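Local coordinates for MHC class I antigen (Anolis carolinensis, PDB 7CPO), which probably presents short peptides, such as the bound nonapeptide, to T cells as the heavy chain of a complex with beta2-microglobulin, at residues Val30-Val36 against Pro47-Ile52; Arg43-Pro47 against Tyr62-Thr67. The contacts are given in a common frame with arbitrary orientation. Numbering follows the deposited sequence.

Interaction 1: Val30-Val36 against Pro47-Ile52; sequences VDDQEFV and PKVPWI
A type I' beta turn from Val30 to Gln33 joins strand 25-30 to strand 33-39. Asp31 and Asp32 both have positive phi (phi/psi 50/56 and 53/19). Val30 N to Gln33 O is 3.0 Å and Gln33 N to Val30 O 2.8 Å. Pro47 ends the neighbouring antiparallel strand. Val36 and Pro47 form a non-hydrogen-bonded pair, CA atoms 4.7 Å apart. From Lys48 the chain is a loop that brings Val49, Trp51 and Ile52 onto Phe35.

Two hydrogen bonds cross the contact. Lys48 N donates to Phe35 O at 2.8 Å. Trp51 NE1 donates to Gln33 OE1 at 3.1 Å, with Gln33 extended (chi1 t, chi2 t) and Trp51 chi1 p.

Apolar packing centres on Phe35, chi1 p. Its CB lies 3.7 Å from Trp51 CH2 and 3.8 Å from Val49 CG2. Its CD1 is 4.0 Å from Ile52 CG1. The Phe35 and Trp51 rings are near parallel (19°) but slid apart and barely overlap. Val30 CG2 meets the Trp51 edge, 4.2 Å from CH2.

Glu34 OE2 and Lys48 NZ, 4.5 Å apart, form no salt bridge. Lys48 makes a long, weak ion pair with Asp53 of beta2-microglobulin.

This is the alpha1 edge of the class I alpha1/alpha2 platform, where the chain leaves its last alpha1 strand for the alpha1 helix.

Interaction 2: Arg43-Pro47 against Tyr62-Thr67; sequences RRYLP and YWERNT
At the apolar centre, the Tyr45 side chain (chi1 t, chi2 93°) points from strand 44-47 toward helix 62-67. Tyr45, Tyr62 and Trp63 form an aromatic cluster. Tyr45 CE2 is 3.6 Å from Tyr62 CE2, with the ring planes oblique at 63°. Tyr45 CD2 is 3.5 Å from Trp63 CE3, and these two rings meet rim to rim. Asn66 lies over one face of the Tyr45 ring.

Trp63 (chi1 m) reaches on to Pro47. Pro47 CD sits over its six-membered ring, 4.0 Å from the centroid, as a CH-pi contact.

The backbones cross with axes 7.0 Å apart at closest approach and N-to-C directions at 134°. The closest CA pair is Tyr45 and Thr67, at 4.8 Å. Here Tyr45 N donates to Thr67 OG1 at 3.1 Å. Thr67 OG1 in turn donates to Trp63 O at 2.5 Å, so one hydroxyl links strand and helix backbones.

Tyr45 OH and Tyr62 OH lie 3.2 Å apart. Tyr45 OH is hydrogen-bonded to Tyr9 OH and Tyr62 OH to Tyr173 OH. Asn66 ND2 donates to Tyr62 O at 2.8 Å, and its OD1 bonds the peptide backbone.

At the outer edge Arg44 (chi1, chi2 and chi3 all m) forms a salt bridge with Glu64: Arg44 NH2 to Glu64 OE2 is 2.8 Å and Arg44 NH1 to Glu64 OE1 is 3.2 Å.

The chemistry implies a graded join of the alpha1 helix to its sheet: aromatic beside the peptide groove, ionic at the outer edge.

Interactions 1 and 2 share Pro47 and hold neighbouring strands of one sheet. Interaction 1 ties strand 33-39 to the loop after strand 44-47. Interaction 2 ties strand 44-47 to helix 62-87. Both are partly buried, with aromatic centres and charged residues toward the outside. They touch through Ile52 CG1 and Trp63 CH2, 3.8 Å apart, and through Phe35 CE1 and Tyr62 OH, also 3.8 Å apart. Both reach helix 62-87. Interaction 1 also packs on helices 152-176 and 178-181 and comes near beta2-microglobulin. Its Glu34 and Lys48 stay beyond salt-bridge distance. Interaction 2 borders the peptide and is closed outside by a true salt bridge.

Interaction 1: Val30-Val36 against Pro47-Ile52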
loop_
_atom_site.group_PDB
_atom_site.type_symbol
_atom_site.label_atom_id
_atom_site.label_comp_id
_atom_site.label_asym_id
_atom_site.label_seq_id
_atom_site.Cartn_x
_atom_site.Cartn_y
_atom_site.Cartn_z
ATOM N N VAL A 30 -3.332 -5.627 8.926
ATOM C CA VAL A 30 -3.786 -4.956 10.132
ATOM C C VAL A 30 -2.992 -3.658 10.190
ATOM O O VAL A 30 -1.756 -3.691 10.269
ATOM C CB VAL A 30 -3.588 -5.817 11.386
ATOM C CG1 VAL A 30 -4.102 -5.096 12.609
ATOM C CG2 VAL A 30 -4.307 -7.150 11.215
ATOM N N ASP A 31 -3.687 -2.521 10.065
ATOM C CA ASP A 31 -3.083 -1.186 10.157
ATOM C C ASP A 31 -1.859 -1.054 9.255
ATOM O O ASP A 31 -0.753 -0.742 9.711
ATOM C CB ASP A 31 -2.656 -0.855 11.585
ATOM C CG ASP A 31 -3.796 -0.751 12.525
ATOM O OD1 ASP A 31 -4.927 -0.529 12.062
ATOM O OD2 ASP A 31 -3.541 -0.881 13.738
ATOM N N ASP A 32 -2.056 -1.330 7.973
ATOM C CA ASP A 32 -0.976 -1.270 6.969
ATOM C C ASP A 32 0.273 -2.089 7.351
ATOM O O ASP A 32 1.335 -1.901 6.754
ATOM C CB ASP A 32 -0.598 0.187 6.599
ATOM C CG ASP A 32 0.128 0.958 7.717
ATOM O OD1 ASP A 32 1.082 0.432 8.332
ATOM O OD2 ASP A 32 -0.267 2.124 7.971
ATOM N N GLN A 33 0.176 -3.046 8.285
ATOM C CA GLN A 33 1.151 -4.136 8.377
ATOM C C GLN A 33 0.563 -5.364 7.696
ATOM O O GLN A 33 -0.512 -5.834 8.078
ATOM C CB GLN A 33 1.512 -4.477 9.822
ATOM C CG GLN A 33 2.559 -5.568 9.953
ATOM C CD GLN A 33 3.140 -5.671 11.375
ATOM O OE1 GLN A 33 3.398 -6.775 11.884
ATOM N NE2 GLN A 33 3.336 -4.514 12.023
ATOM N N GLU A 34 1.243 -5.871 6.680
ATOM C CA GLU A 34 0.749 -7.061 6.013
ATOM C C GLU A 34 0.986 -8.269 6.911
ATOM O O GLU A 34 2.065 -8.420 7.475
ATOM C CB GLU A 34 1.439 -7.234 4.670
ATOM C CG GLU A 34 1.093 -8.531 3.987
ATOM C CD GLU A 34 1.852 -8.738 2.694
ATOM O OE1 GLU A 34 2.579 -7.815 2.269
ATOM O OE2 GLU A 34 1.715 -9.827 2.104
ATOM N N PHE A 35 -0.027 -9.108 7.101
ATOM C CA PHE A 35 0.157 -10.264 7.963
ATOM C C PHE A 35 -0.137 -11.597 7.291
ATOM O O PHE A 35 0.381 -12.622 7.755
ATOM C CB PHE A 35 -0.684 -10.133 9.252
ATOM C CG PHE A 35 -2.188 -10.333 9.067
ATOM C CD1 PHE A 35 -2.795 -11.538 9.424
ATOM C CD2 PHE A 35 -2.992 -9.299 8.613
ATOM C CE1 PHE A 35 -4.168 -11.720 9.287
ATOM C CE2 PHE A 35 -4.351 -9.472 8.473
ATOM C CZ PHE A 35 -4.941 -10.690 8.803
ATOM N N VAL A 36 -0.905 -11.621 6.199
ATOM C CA VAL A 36 -1.158 -12.847 5.454
ATOM C C VAL A 36 -1.161 -12.497 3.980
ATOM O O VAL A 36 -1.415 -11.356 3.594
ATOM C CB VAL A 36 -2.503 -13.528 5.834
ATOM C CG1 VAL A 36 -2.410 -14.188 7.222
ATOM C CG2 VAL A 36 -3.656 -12.504 5.768
ATOM N N PRO A 47 1.354 -17.179 6.226
ATOM C CA PRO A 47 1.695 -16.145 7.199
ATOM C C PRO A 47 2.818 -15.271 6.672
ATOM O O PRO A 47 3.738 -15.746 6.003
ATOM C CB PRO A 47 2.149 -16.943 8.426
ATOM C CG PRO A 47 2.613 -18.219 7.880
ATOM C CD PRO A 47 1.703 -18.524 6.708
ATOM N N LYS A 48 2.738 -13.985 6.989
ATOM C CA LYS A 48 3.740 -13.019 6.574
ATOM C C LYS A 48 4.467 -12.382 7.742
ATOM O O LYS A 48 5.358 -11.560 7.516
ATOM C CB LYS A 48 3.087 -11.915 5.725
ATOM C CG LYS A 48 2.484 -12.440 4.435
ATOM C CD LYS A 48 3.564 -13.001 3.499
ATOM C CE LYS A 48 4.325 -11.864 2.807
ATOM N NZ LYS A 48 5.401 -12.396 1.938
ATOM N N VAL A 49 4.082 -12.706 8.975
ATOM C CA VAL A 49 4.688 -12.150 10.184
ATOM C C VAL A 49 4.669 -13.236 11.256
ATOM O O VAL A 49 3.870 -14.165 11.193
ATOM C CB VAL A 49 3.945 -10.884 10.685
ATOM C CG1 VAL A 49 4.006 -9.782 9.659
ATOM C CG2 VAL A 49 2.490 -11.187 11.048
ATOM N N PRO A 50 5.555 -13.130 12.247
ATOM C CA PRO A 50 5.655 -14.237 13.214
ATOM C C PRO A 50 4.433 -14.376 14.108
ATOM O O PRO A 50 4.123 -15.483 14.562
ATOM C CB PRO A 50 6.907 -13.873 14.034
ATOM C CG PRO A 50 7.675 -12.952 13.173
ATOM C CD PRO A 50 6.641 -12.155 12.426
ATOM N N TRP A 51 3.726 -13.297 14.381
ATOM C CA TRP A 51 2.744 -13.348 15.449
ATOM C C TRP A 51 1.443 -14.022 15.033
ATOM O O TRP A 51 0.692 -14.468 15.910
ATOM C CB TRP A 51 2.479 -11.935 15.987
ATOM C CG TRP A 51 2.081 -10.855 14.983
ATOM C CD1 TRP A 51 2.872 -9.828 14.522
ATOM C CD2 TRP A 51 0.784 -10.654 14.381
ATOM N NE1 TRP A 51 2.150 -9.012 13.669
ATOM C CE2 TRP A 51 0.872 -9.499 13.563
ATOM C CE3 TRP A 51 -0.436 -11.348 14.440
ATOM C CZ2 TRP A 51 -0.215 -9.027 12.803
ATOM C CZ3 TRP A 51 -1.525 -10.868 13.688
ATOM C CH2 TRP A 51 -1.400 -9.717 12.888
ATOM N N ILE A 52 1.166 -14.145 13.730
ATOM C CA ILE A 52 -0.109 -14.736 13.314
ATOM C C ILE A 52 -0.165 -16.234 13.606
ATOM O O ILE A 52 -1.267 -16.799 13.682
ATOM C CB ILE A 52 -0.403 -14.419 11.828
ATOM C CG1 ILE A 52 -1.811 -14.864 11.416
ATOM C CG2 ILE A 52 0.664 -15.022 10.903
ATOM C CD1 ILE A 52 -2.907 -14.384 12.308
#

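Interaction 2: Arg43-Pro47 against Tyr62-Thr67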
loop_
_atom_site.group_PDB
_atom_site.type_symbol
_atom_site.label_atom_id
_atom_site.label_comp_id
_atom_site.label_asym_id
_atom_site.label_seq_id
_atom_site.Cartn_x
_atom_site.Cartn_y
_atom_site.Cartn_z
ATOM N N ARG A 43 -0.990 -21.288 -3.927
ATOM C CA ARG A 43 -2.327 -21.830 -3.643
ATOM C C ARG A 43 -2.535 -22.051 -2.151
ATOM O O ARG A 43 -3.424 -22.790 -1.762
ATOM C CB ARG A 43 -2.567 -23.152 -4.389
ATOM C CG ARG A 43 -2.883 -23.052 -5.877
ATOM C CD ARG A 43 -1.992 -24.057 -6.634
ATOM N NE ARG A 43 -2.391 -24.279 -8.027
ATOM C CZ ARG A 43 -2.845 -25.435 -8.522
ATOM N NH1 ARG A 43 -2.934 -26.529 -7.759
ATOM N NH2 ARG A 43 -3.176 -25.508 -9.805
ATOM N N ARG A 44 -1.684 -21.409 -1.339
ATOM C CA ARG A 44 -1.734 -21.451 0.117
ATOM C C ARG A 44 -1.895 -20.034 0.618
ATOM O O ARG A 44 -1.230 -19.132 0.119
ATOM C CB ARG A 44 -0.498 -22.102 0.702
ATOM C CG ARG A 44 -0.211 -23.483 0.163
ATOM C CD ARG A 44 -1.210 -24.490 0.686
ATOM N NE ARG A 44 -1.298 -24.434 2.142
ATOM C CZ ARG A 44 -2.219 -25.069 2.866
ATOM N NH1 ARG A 44 -3.141 -25.836 2.275
ATOM N NH2 ARG A 44 -2.224 -24.926 4.184
ATOM N N TYR A 45 -2.824 -19.836 1.543
ATOM C CA TYR A 45 -2.847 -18.637 2.358
ATOM C C TYR A 45 -1.704 -18.738 3.372
ATOM O O TYR A 45 -1.653 -19.689 4.159
ATOM C CB TYR A 45 -4.228 -18.563 2.994
ATOM C CG TYR A 45 -4.616 -17.442 3.927
ATOM C CD1 TYR A 45 -5.256 -16.288 3.450
ATOM C CD2 TYR A 45 -4.480 -17.592 5.310
ATOM C CE1 TYR A 45 -5.700 -15.274 4.341
ATOM C CE2 TYR A 45 -4.925 -16.592 6.210
ATOM C CZ TYR A 45 -5.538 -15.443 5.724
ATOM O OH TYR A 45 -5.965 -14.476 6.645
ATOM N N LEU A 46 -0.764 -17.798 3.328
ATOM C CA LEU A 46 0.474 -17.955 4.079
ATOM C C LEU A 46 0.668 -16.861 5.129
ATOM O O LEU A 46 0.211 -15.729 4.960
ATOM C CB LEU A 46 1.692 -17.956 3.145
ATOM C CG LEU A 46 1.798 -19.156 2.215
ATOM C CD1 LEU A 46 3.045 -19.057 1.348
ATOM C CD2 LEU A 46 1.779 -20.438 3.036
ATOM N N PRO A 47 1.354 -17.179 6.226
ATOM C CA PRO A 47 1.695 -16.145 7.199
ATOM C C PRO A 47 2.818 -15.271 6.672
ATOM O O PRO A 47 3.738 -15.746 6.003
ATOM C CB PRO A 47 2.149 -16.943 8.426
ATOM C CG PRO A 47 2.613 -18.219 7.880
ATOM C CD PRO A 47 1.703 -18.524 6.708
ATOM N N TYR A 62 -7.013 -22.866 10.858
ATOM C CA TYR A 62 -6.991 -21.524 10.282
ATOM C C TYR A 62 -6.406 -21.492 8.869
ATOM O O TYR A 62 -6.984 -20.884 7.959
ATOM C CB TYR A 62 -6.195 -20.613 11.216
ATOM C CG TYR A 62 -6.131 -19.164 10.817
ATOM C CD1 TYR A 62 -7.152 -18.275 11.162
ATOM C CD2 TYR A 62 -5.026 -18.662 10.130
ATOM C CE1 TYR A 62 -7.080 -16.927 10.816
ATOM C CE2 TYR A 62 -4.942 -17.310 9.784
ATOM C CZ TYR A 62 -5.969 -16.452 10.137
ATOM O OH TYR A 62 -5.887 -15.129 9.780
ATOM N N TRP A 63 -5.254 -22.139 8.665
ATOM C CA TRP A 63 -4.570 -22.040 7.378
ATOM C C TRP A 63 -5.301 -22.822 6.287
ATOM O O TRP A 63 -5.394 -22.355 5.143
ATOM C CB TRP A 63 -3.118 -22.495 7.534
ATOM C CG TRP A 63 -2.418 -21.662 8.572
ATOM C CD1 TRP A 63 -2.002 -22.066 9.812
ATOM C CD2 TRP A 63 -2.122 -20.258 8.489
ATOM N NE1 TRP A 63 -1.435 -21.008 10.490
ATOM C CE2 TRP A 63 -1.505 -19.887 9.699
ATOM C CE3 TRP A 63 -2.289 -19.289 7.494
ATOM C CZ2 TRP A 63 -1.072 -18.584 9.943
ATOM C CZ3 TRP A 63 -1.857 -18.008 7.736
ATOM C CH2 TRP A 63 -1.259 -17.663 8.955
ATOM N N GLU A 64 -5.848 -23.997 6.614
ATOM C CA GLU A 64 -6.608 -24.736 5.613
ATOM C C GLU A 64 -7.891 -24.002 5.244
ATOM O O GLU A 64 -8.217 -23.870 4.055
ATOM C CB GLU A 64 -6.933 -26.155 6.099
ATOM C CG GLU A 64 -5.730 -27.038 6.288
ATOM C CD GLU A 64 -4.854 -27.171 5.042
ATOM O OE1 GLU A 64 -5.386 -27.366 3.916
ATOM O OE2 GLU A 64 -3.614 -27.080 5.213
ATOM N N ARG A 65 -8.647 -23.535 6.249
ATOM C CA ARG A 65 -9.912 -22.854 5.964
ATOM C C ARG A 65 -9.691 -21.623 5.087
ATOM O O ARG A 65 -10.334 -21.474 4.041
ATOM C CB ARG A 65 -10.624 -22.476 7.266
ATOM C CG ARG A 65 -12.098 -22.081 7.087
ATOM C CD ARG A 65 -12.843 -22.183 8.415
ATOM N NE ARG A 65 -12.117 -21.394 9.375
ATOM C CZ ARG A 65 -11.598 -21.853 10.500
ATOM N NH1 ARG A 65 -11.788 -23.105 10.857
ATOM N NH2 ARG A 65 -10.906 -21.034 11.276
ATOM N N ASN A 66 -8.745 -20.755 5.469
ATOM C CA ASN A 66 -8.460 -19.568 4.666
ATOM C C ASN A 66 -7.956 -19.933 3.275
ATOM O O ASN A 66 -8.302 -19.273 2.285
ATOM C CB ASN A 66 -7.436 -18.691 5.377
ATOM C CG ASN A 66 -8.041 -17.839 6.483
ATOM O OD1 ASN A 66 -8.590 -16.767 6.222
ATOM N ND2 ASN A 66 -7.908 -18.293 7.731
ATOM N N THR A 67 -7.129 -20.974 3.177
ATOM C CA THR A 67 -6.662 -21.450 1.874
ATOM C C THR A 67 -7.830 -21.904 0.985
ATOM O O THR A 67 -7.926 -21.511 -0.183
ATOM C CB THR A 67 -5.663 -22.591 2.087
ATOM O OG1 THR A 67 -4.509 -22.097 2.773
ATOM C CG2 THR A 67 -5.232 -23.215 0.775
#